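Local atomic coordinates of capsule biosynthesis protein capD (Bacillus anthracis, PDB entry 3G9K), a protein that cleaves the poly-gamma-D-glutamate capsule of Bacillus anthracis and joins capsule fragments by an amide bond to meso-diaminopimelic acid in the peptidoglycan. Residues H3-D8 with V13-N18; T87-K92 with D102-Y107; Q150-D155 with N159-A164. All coordinates share one frame; numbering follows the deposited sequence.

In the fold
Interactions 1 and 3 are both antiparallel hairpins, and they lie in two different sheets that pack face to face: Val5 of 3-8 meets Leu152 of 150-155. Interaction 2 joins helix 82-94 to helix 100-105, and the latter lies against the far face of the second sheet, where Ile104 touches Ala164. The three contacts thus sample successive layers of the fold. Interaction 1 is buried throughout and its sheet continues into the partner chain; interaction 3 is buried on the face turned to interaction 1 but has exposed residues on the other face and at its turn. Backbone hydrogen bonds hold both hairpins, whereas interaction 2 relies on isoleucine packing and one salt bridge.

Interaction 1 of 3, residues H3-D8 with V13-N18; sequences HFVIID and VVSSTN
With CG set between its backbone N and carbonyl carbon (chi1 69°), Phe4 stands over the hairpin and brings its ring obliquely against Ser16, whose CB lies 3.5 Å from Phe4 CZ. His3, on the other face of the sheet, has CG anti to the backbone N (chi1 -168°), which swings the imidazole across to the neighbouring strand. One face of that ring then lies over the Ser16 carbonyl, with His3 CG 3.5 Å from Ser16 O, and its edge meets the Ser15 hydroxyl in plane, His3 NE2 being 3.0 Å from Ser15 OG. Farther along the same face Ile7 and Val13 run side by side, Ile7 CG1 coming within 4.0 Å of Val13 CB, and Val5 joins them.

Two hydrogen-bonded pairs, Phe4 with Ser16 and Ile6 with Val14, fix the register; the Ile6 O to Val14 N bond is 2.9 Å long. The Ser16 hydroxyl turns outward to bond Gly70 O of the partner chain, one strand of which pairs with the hairpin and extends the sheet. Val5 and Ile7 pack instead on Leu152 of the second sheet. Thr17 touches Thr1, the nucleophile at the head of the chain, just ahead of strand 2-7: a buried hairpin led by the catalytic residue, stacked on another sheet, is the arrangement of the N-terminal nucleophile hydrolases, to which gamma-glutamyltranspeptidases belong.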
loop_
_atom_site.group_PDB
_atom_site.type_symbol
_atom_site.label_atom_id
_atom_site.label_comp_id
_atom_site.label_asym_id
_atom_site.label_seq_id
_atom_site.Cartn_x
_atom_site.Cartn_y
_atom_site.Cartn_z
ATOM N N HIS B 3 -0.864 0.699 3.145
ATOM C CA HIS B 3 -0.771 -0.728 3.105
ATOM C C HIS B 3 -1.377 -1.342 4.387
ATOM O O HIS B 3 -1.045 -0.883 5.482
ATOM C CB HIS B 3 0.629 -1.204 2.992
ATOM C CG HIS B 3 0.676 -2.643 2.670
ATOM N ND1 HIS B 3 0.872 -3.604 3.627
ATOM C CD2 HIS B 3 0.425 -3.297 1.523
ATOM C CE1 HIS B 3 0.742 -4.793 3.080
ATOM N NE2 HIS B 3 0.490 -4.630 1.798
ATOM N N PHE B 4 -2.253 -2.347 4.244
ATOM C CA PHE B 4 -2.722 -3.133 5.407
ATOM C C PHE B 4 -2.575 -4.672 5.194
ATOM O O PHE B 4 -2.386 -5.172 4.081
ATOM C CB PHE B 4 -4.149 -2.689 5.803
ATOM C CG PHE B 4 -5.194 -3.064 4.794
ATOM C CD1 PHE B 4 -5.478 -2.218 3.746
ATOM C CD2 PHE B 4 -5.815 -4.328 4.835
ATOM C CE1 PHE B 4 -6.428 -2.549 2.804
ATOM C CE2 PHE B 4 -6.761 -4.678 3.924
ATOM C CZ PHE B 4 -7.070 -3.791 2.879
ATOM N N VAL B 5 -2.607 -5.400 6.314
ATOM C CA VAL B 5 -2.523 -6.859 6.340
ATOM C C VAL B 5 -3.543 -7.377 7.338
ATOM O O VAL B 5 -3.693 -6.801 8.431
ATOM C CB VAL B 5 -1.115 -7.331 6.743
ATOM C CG1 VAL B 5 -0.983 -8.878 6.549
ATOM C CG2 VAL B 5 -0.054 -6.536 5.933
ATOM N N ILE B 6 -4.252 -8.415 6.927
ATOM C CA ILE B 6 -5.254 -9.084 7.770
ATOM C C ILE B 6 -5.014 -10.577 7.736
ATOM O O ILE B 6 -4.713 -11.098 6.698
ATOM C CB ILE B 6 -6.634 -8.820 7.268
ATOM C CG1 ILE B 6 -6.853 -7.313 7.187
ATOM C CG2 ILE B 6 -7.704 -9.474 8.223
ATOM C CD1 ILE B 6 -8.175 -6.947 6.564
ATOM N N ILE B 7 -5.129 -11.236 8.887
ATOM C CA ILE B 7 -5.165 -12.715 8.914
ATOM C C ILE B 7 -6.353 -13.157 9.719
ATOM O O ILE B 7 -6.618 -12.581 10.778
ATOM C CB ILE B 7 -3.893 -13.322 9.519
ATOM C CG1 ILE B 7 -2.649 -12.782 8.785
ATOM C CG2 ILE B 7 -3.999 -14.843 9.490
ATOM C CD1 ILE B 7 -1.335 -13.363 9.292
ATOM N N ASP B 8 -7.120 -14.105 9.175
ATOM C CA ASP B 8 -8.348 -14.561 9.841
ATOM C C ASP B 8 -8.196 -15.961 10.491
ATOM O O ASP B 8 -7.091 -16.498 10.548
ATOM C CB ASP B 8 -9.560 -14.479 8.893
ATOM C CG ASP B 8 -9.513 -15.478 7.776
ATOM O OD1 ASP B 8 -8.741 -16.479 7.832
ATOM O OD2 ASP B 8 -10.216 -15.228 6.772
ATOM N N VAL B 13 -4.609 -14.887 4.474
ATOM C CA VAL B 13 -3.880 -13.627 4.646
ATOM C C VAL B 13 -4.219 -12.723 3.473
ATOM O O VAL B 13 -4.161 -13.089 2.301
ATOM C CB VAL B 13 -2.347 -13.814 4.908
ATOM C CG1 VAL B 13 -1.796 -14.984 4.183
ATOM C CG2 VAL B 13 -1.502 -12.548 4.642
ATOM N N VAL B 14 -4.629 -11.521 3.807
ATOM C CA VAL B 14 -4.788 -10.517 2.799
ATOM C C VAL B 14 -3.675 -9.480 2.996
ATOM O O VAL B 14 -3.474 -8.983 4.122
ATOM C CB VAL B 14 -6.151 -9.772 2.964
ATOM C CG1 VAL B 14 -6.191 -8.525 2.071
ATOM C CG2 VAL B 14 -7.365 -10.718 2.699
ATOM N N SER B 15 -3.060 -9.072 1.903
ATOM C CA SER B 15 -2.072 -7.986 1.929
ATOM C C SER B 15 -2.483 -7.046 0.819
ATOM O O SER B 15 -2.463 -7.440 -0.369
ATOM C CB SER B 15 -0.693 -8.563 1.689
ATOM O OG SER B 15 0.327 -7.625 1.875
ATOM N N SER B 16 -2.849 -5.819 1.178
ATOM C CA SER B 16 -3.429 -4.895 0.190
ATOM C C SER B 16 -2.782 -3.530 0.273
ATOM O O SER B 16 -2.520 -3.013 1.367
ATOM C CB SER B 16 -4.936 -4.817 0.358
ATOM O OG SER B 16 -5.485 -3.812 -0.482
ATOM N N THR B 17 -2.448 -2.979 -0.897
ATOM C CA THR B 17 -2.063 -1.563 -0.955
ATOM C C THR B 17 -2.958 -0.722 -1.882
ATOM O O THR B 17 -3.196 -1.052 -3.026
ATOM C CB THR B 17 -0.460 -1.347 -0.991
ATOM O OG1 THR B 17 -0.043 -0.144 -1.671
ATOM C CG2 THR B 17 0.341 -2.559 -1.303
ATOM N N ASN B 18 -3.529 0.337 -1.314
ATOM C CA ASN B 18 -4.426 1.221 -2.014
ATOM C C ASN B 18 -3.812 2.605 -2.115
ATOM O O ASN B 18 -3.020 2.993 -1.253
ATOM C CB ASN B 18 -5.746 1.331 -1.277
ATOM C CG ASN B 18 -6.494 -0.015 -1.184
ATOM O OD1 ASN B 18 -6.335 -0.882 -2.039
ATOM N ND2 ASN B 18 -7.325 -0.162 -0.151
#

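Interaction 2 of 3, residues T87-K92 with D102-Y107; sequences TPILDK and DIINEY
Ile103 lies across Ile89, its CG2 methyl pressed to the side of the helix 82-94. Ile103 CG2 is 3.8 Å from Ile89 CG2 and, closer still, 3.6 Å from the backbone oxygen Ile89 O. The first torsion of Ile103 (chi1 -65°) divides the work between its branches: CG2 covers Ile89, and the longer branch runs on to the next turn, where Ile103 CD1 sits 4.1 Å from Lys92 CB. Ile104 crosses the same Ile89 methyl obliquely, with Ile104 CG1 4.2 Å from Ile89 CG2. Val149 touches both Ile89 and Ile104, and helix 82-94 also packs through Pro88 and Leu90 on the partner chain, so the isoleucines belong to a buried interior.

Above this patch the chemistry changes. The Lys92 side chain reaches from its helix toward Glu106, the first residue beyond helix 100-105 to abandon helical geometry, and bends at chi3 (-144°) to bring its ammonium group to the carboxylate. The resulting salt bridge is short, Lys92 NZ to Glu106 OE1 being 2.6 Å, and the nitrogen stands above the carboxylate plane, 71° out of it. The Lys92 side chain also lies along the same oxygen, with Lys92 CD 3.4 Å from Glu106 OE1. A water donates to Tyr107 O and accepts a weak bond from Lys92 NZ, linking the lysine to the chain after the helix, while Lys97 adds a long, weak ion pair to Glu106.

The out-of-plane approach is consistent with a bond held more by charge attraction than by lone-pair direction, and the glutamate probably stabilises the charged form of this buried lysine.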
loop_
_atom_site.group_PDB
_atom_site.type_symbol
_atom_site.label_atom_id
_atom_site.label_comp_id
_atom_site.label_asym_id
_atom_site.label_seq_id
_atom_site.Cartn_x
_atom_site.Cartn_y
_atom_site.Cartn_z
ATOM N N THR B 87 13.384 -4.557 1.088
ATOM C CA THR B 87 14.434 -5.581 0.948
ATOM C C THR B 87 15.363 -5.697 2.164
ATOM O O THR B 87 15.507 -6.792 2.674
ATOM C CB THR B 87 15.218 -5.428 -0.372
ATOM O OG1 THR B 87 14.331 -5.653 -1.443
ATOM C CG2 THR B 87 16.401 -6.405 -0.467
ATOM N N PRO B 88 15.955 -4.577 2.646
ATOM C CA PRO B 88 16.771 -4.674 3.853
ATOM C C PRO B 88 15.956 -5.135 5.087
ATOM O O PRO B 88 16.459 -5.873 5.927
ATOM C CB PRO B 88 17.340 -3.264 4.026
ATOM C CG PRO B 88 17.091 -2.538 2.774
ATOM C CD PRO B 88 15.918 -3.201 2.119
ATOM N N ILE B 89 14.682 -4.775 5.145
ATOM C CA ILE B 89 13.852 -5.213 6.262
ATOM C C ILE B 89 13.719 -6.738 6.298
ATOM O O ILE B 89 14.065 -7.368 7.302
ATOM C CB ILE B 89 12.473 -4.521 6.237
ATOM C CG1 ILE B 89 12.648 -3.027 6.571
ATOM C CG2 ILE B 89 11.552 -5.222 7.231
ATOM C CD1 ILE B 89 11.383 -2.196 6.381
ATOM N N LEU B 90 13.276 -7.322 5.196
ATOM C CA LEU B 90 13.149 -8.788 5.051
ATOM C C LEU B 90 14.511 -9.519 5.123
ATOM O O LEU B 90 14.604 -10.604 5.708
ATOM C CB LEU B 90 12.373 -9.127 3.759
ATOM C CG LEU B 90 10.868 -8.793 3.869
ATOM C CD1 LEU B 90 10.138 -8.858 2.546
ATOM C CD2 LEU B 90 10.206 -9.720 4.907
ATOM N N ASP B 91 15.567 -8.912 4.575
ATOM C CA ASP B 91 16.948 -9.454 4.648
ATOM C C ASP B 91 17.387 -9.617 6.102
ATOM O O ASP B 91 17.845 -10.679 6.512
ATOM C CB ASP B 91 17.946 -8.518 3.947
ATOM C CG ASP B 91 19.384 -9.014 4.032
ATOM O OD1 ASP B 91 19.631 -10.132 3.536
ATOM O OD2 ASP B 91 20.252 -8.298 4.599
ATOM N N LYS B 92 17.235 -8.565 6.889
ATOM C CA LYS B 92 17.587 -8.643 8.305
ATOM C C LYS B 92 16.688 -9.625 9.088
ATOM O O LYS B 92 17.158 -10.323 10.005
ATOM C CB LYS B 92 17.554 -7.246 8.931
ATOM C CG LYS B 92 18.652 -6.304 8.425
ATOM C CD LYS B 92 18.533 -4.918 9.033
ATOM C CE LYS B 92 18.928 -3.802 8.053
ATOM N NZ LYS B 92 18.385 -2.475 8.489
ATOM N N ASP B 102 11.480 -4.108 15.557
ATOM C CA ASP B 102 12.766 -3.416 15.742
ATOM C C ASP B 102 13.392 -3.055 14.379
ATOM O O ASP B 102 13.795 -1.926 14.160
ATOM C CB ASP B 102 13.740 -4.244 16.615
ATOM C CG ASP B 102 13.400 -4.151 18.106
ATOM O OD1 ASP B 102 13.417 -2.993 18.613
ATOM O OD2 ASP B 102 13.080 -5.206 18.737
ATOM N N ILE B 103 13.444 -4.020 13.477
ATOM C CA ILE B 103 13.966 -3.813 12.124
ATOM C C ILE B 103 13.228 -2.673 11.389
ATOM O O ILE B 103 13.852 -1.778 10.806
ATOM C CB ILE B 103 13.902 -5.128 11.307
ATOM C CG1 ILE B 103 14.837 -6.167 11.938
ATOM C CG2 ILE B 103 14.324 -4.880 9.840
ATOM C CD1 ILE B 103 14.502 -7.618 11.604
ATOM N N ILE B 104 11.900 -2.685 11.463
ATOM C CA ILE B 104 11.067 -1.615 10.902
ATOM C C ILE B 104 11.373 -0.237 11.494
ATOM O O ILE B 104 11.314 0.792 10.797
ATOM C CB ILE B 104 9.550 -2.018 11.052
ATOM C CG1 ILE B 104 9.236 -3.064 9.967
ATOM C CG2 ILE B 104 8.586 -0.824 10.958
ATOM C CD1 ILE B 104 7.786 -3.670 10.048
ATOM N N ASN B 105 11.686 -0.210 12.789
ATOM C CA ASN B 105 12.028 1.037 13.492
ATOM C C ASN B 105 13.385 1.635 13.083
ATOM O O ASN B 105 13.600 2.829 13.242
ATOM C CB ASN B 105 11.993 0.813 15.027
ATOM C CG ASN B 105 10.581 0.592 15.559
ATOM O OD1 ASN B 105 10.397 0.234 16.742
ATOM N ND2 ASN B 105 9.590 0.789 14.717
ATOM N N GLU B 106 14.272 0.798 12.564
ATOM C CA GLU B 106 15.644 1.182 12.236
ATOM C C GLU B 106 15.562 2.271 11.174
ATOM O O GLU B 106 14.715 2.202 10.294
ATOM C CB GLU B 106 16.414 -0.007 11.662
ATOM C CG GLU B 106 17.924 0.157 11.649
ATOM C CD GLU B 106 18.722 -1.135 11.397
ATOM O OE1 GLU B 106 18.167 -2.210 11.111
ATOM O OE2 GLU B 106 19.970 -1.054 11.500
ATOM N N TYR B 107 16.486 3.229 11.218
ATOM C CA TYR B 107 16.543 4.276 10.197
ATOM C C TYR B 107 16.888 3.679 8.826
ATOM O O TYR B 107 17.617 2.701 8.721
ATOM C CB TYR B 107 17.585 5.337 10.599
ATOM C CG TYR B 107 17.217 6.098 11.854
ATOM C CD1 TYR B 107 16.022 6.808 11.925
ATOM C CD2 TYR B 107 18.072 6.124 12.966
ATOM C CE1 TYR B 107 15.684 7.503 13.037
ATOM C CE2 TYR B 107 17.738 6.842 14.091
ATOM C CZ TYR B 107 16.542 7.523 14.125
ATOM O OH TYR B 107 16.173 8.255 15.245
HETATM O O HOH W 1 18.095 0.228 6.654
#

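Interaction 3 of 3, residues Q150-D155 with N159-A164; sequences QALIKD and NVITGA
Leu152 and Gly163 form the tightest part of this hairpin, their CA atoms only 4.0 Å apart in a non-hydrogen-bonded pair. Gly163 has no side chain, and Leu152 CD2 lies over its backbone at 4.0 Å from Gly163 CA. The same methyl also reaches diagonally across to the partner strand, where Ile161 CG2 is 4.2 Å from Leu152 CD2. This face is buried against Val5 and Ile7 of the hairpin 2-7/13-19. On it too Lys154, its CG anti to the backbone N (chi1 178°) and its chain extended, runs across Ile161 and out to exposed Asn159 at the turn. Next to the glycine the backbone is drawn close: Ile153 N bonds Thr162 O at 2.7 Å and almost straight (173°), although the donor stands 40° above the carbonyl plane. Ala151 and Ala164, on the opposite face, pair beneath helix 100-105.

The two strands make a beta hairpin at one edge, within this chain, of a four-stranded antiparallel sheet, with strand 70-75 on the other flank of 150-155. Its turn end carries a G1 beta bulge, in which Asn159, at positive phi, and Val160 both face Asp155. Asp155 O receives Val160 N and, weakly, Asn159 N, while Asp155 OD1 accepts Asp158 N within the turn.

Toward solvent the contact becomes looser. Asn159 lies alongside the end of Lys154, with Asn159 OD1 3.4 Å from Lys154 CE. On the other face Asp155 CB meets CG1 of exposed Val160 at 3.6 Å. Beside it the hydroxyl of exposed Thr162 is linked to the neighbouring strand through a water that lies 2.9 Å from Thr162 OG1 and donates to Ile153 O.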
loop_
_atom_site.group_PDB
_atom_site.type_symbol
_atom_site.label_atom_id
_atom_site.label_comp_id
_atom_site.label_asym_id
_atom_site.label_seq_id
_atom_site.Cartn_x
_atom_site.Cartn_y
_atom_site.Cartn_z
ATOM N N GLN B 150 3.770 -2.249 7.126
ATOM C CA GLN B 150 2.774 -2.893 7.967
ATOM C C GLN B 150 2.847 -4.383 7.701
ATOM O O GLN B 150 2.926 -4.784 6.553
ATOM C CB GLN B 150 1.375 -2.414 7.599
ATOM C CG GLN B 150 1.235 -0.980 7.725
ATOM C CD GLN B 150 1.125 -0.494 9.164
ATOM O OE1 GLN B 150 0.632 -1.190 10.098
ATOM N NE2 GLN B 150 1.560 0.707 9.349
ATOM N N ALA B 151 2.772 -5.180 8.757
ATOM C CA ALA B 151 2.943 -6.628 8.634
ATOM C C ALA B 151 2.154 -7.382 9.736
ATOM O O ALA B 151 1.855 -6.821 10.814
ATOM C CB ALA B 151 4.411 -6.963 8.757
ATOM N N LEU B 152 1.773 -8.613 9.426
ATOM C CA LEU B 152 1.373 -9.604 10.450
ATOM C C LEU B 152 2.203 -10.848 10.234
ATOM O O LEU B 152 2.600 -11.147 9.117
ATOM C CB LEU B 152 -0.136 -9.923 10.397
ATOM C CG LEU B 152 -1.114 -8.808 10.725
ATOM C CD1 LEU B 152 -2.543 -9.321 10.361
ATOM C CD2 LEU B 152 -1.072 -8.327 12.189
ATOM N N ILE B 153 2.480 -11.547 11.322
ATOM C CA ILE B 153 3.172 -12.808 11.280
ATOM C C ILE B 153 2.347 -13.810 12.057
ATOM O O ILE B 153 2.060 -13.570 13.212
ATOM C CB ILE B 153 4.535 -12.718 11.979
ATOM C CG1 ILE B 153 5.417 -11.632 11.350
ATOM C CG2 ILE B 153 5.261 -14.091 11.963
ATOM C CD1 ILE B 153 6.758 -11.437 12.098
ATOM N N LYS B 154 2.018 -14.947 11.435
ATOM C CA LYS B 154 1.392 -16.053 12.147
ATOM C C LYS B 154 2.420 -17.146 12.418
ATOM O O LYS B 154 3.064 -17.617 11.497
ATOM C CB LYS B 154 0.229 -16.645 11.360
ATOM C CG LYS B 154 -0.423 -17.831 12.068
ATOM C CD LYS B 154 -1.843 -18.071 11.628
ATOM C CE LYS B 154 -2.472 -19.172 12.485
ATOM N NZ LYS B 154 -3.676 -19.728 11.826
ATOM N N ASP B 155 2.577 -17.510 13.677
ATOM C CA ASP B 155 3.305 -18.704 14.068
ATOM C C ASP B 155 2.382 -19.863 13.852
ATOM O O ASP B 155 1.428 -20.000 14.536
ATOM C CB ASP B 155 3.690 -18.649 15.539
ATOM C CG ASP B 155 4.530 -19.846 15.987
ATOM O OD1 ASP B 155 4.329 -20.944 15.503
ATOM O OD2 ASP B 155 5.377 -19.657 16.838
ATOM N N ASN B 159 0.181 -21.360 16.658
ATOM C CA ASN B 159 -0.997 -20.661 16.327
ATOM C C ASN B 159 -1.189 -19.363 17.044
ATOM O O ASN B 159 -2.154 -19.129 17.710
ATOM C CB ASN B 159 -2.165 -21.547 16.566
ATOM C CG ASN B 159 -3.071 -21.475 15.482
ATOM O OD1 ASN B 159 -3.787 -20.509 15.378
ATOM N ND2 ASN B 159 -2.963 -22.414 14.553
ATOM N N VAL B 160 -0.238 -18.461 16.883
ATOM C CA VAL B 160 -0.346 -17.122 17.433
ATOM C C VAL B 160 0.007 -16.107 16.373
ATOM O O VAL B 160 0.835 -16.356 15.565
ATOM C CB VAL B 160 0.545 -16.919 18.642
ATOM C CG1 VAL B 160 1.913 -17.121 18.314
ATOM C CG2 VAL B 160 0.403 -15.576 19.168
ATOM N N ILE B 161 -0.660 -14.977 16.395
ATOM C CA ILE B 161 -0.456 -13.896 15.432
ATOM C C ILE B 161 0.166 -12.706 16.128
ATOM O O ILE B 161 -0.334 -12.229 17.178
ATOM C CB ILE B 161 -1.791 -13.476 14.743
ATOM C CG1 ILE B 161 -2.289 -14.578 13.831
ATOM C CG2 ILE B 161 -1.623 -12.155 13.947
ATOM C CD1 ILE B 161 -3.686 -14.293 13.254
ATOM N N THR B 162 1.286 -12.233 15.585
ATOM C CA THR B 162 1.865 -10.973 16.015
ATOM C C THR B 162 1.975 -10.083 14.760
ATOM O O THR B 162 1.543 -10.461 13.657
ATOM C CB THR B 162 3.241 -11.129 16.668
ATOM O OG1 THR B 162 4.086 -11.869 15.764
ATOM C CG2 THR B 162 3.106 -11.876 18.019
ATOM N N GLY B 163 2.512 -8.898 14.947
ATOM C CA GLY B 163 2.532 -7.916 13.853
ATOM C C GLY B 163 3.519 -6.820 14.102
ATOM O O GLY B 163 4.260 -6.805 15.120
ATOM N N ALA B 164 3.525 -5.875 13.169
ATOM C CA ALA B 164 4.346 -4.691 13.264
ATOM C C ALA B 164 3.677 -3.580 12.501
ATOM O O ALA B 164 2.986 -3.822 11.520
ATOM C CB ALA B 164 5.731 -4.945 12.718
HETATM O O HOH W 2 3.623 -14.772 15.689
#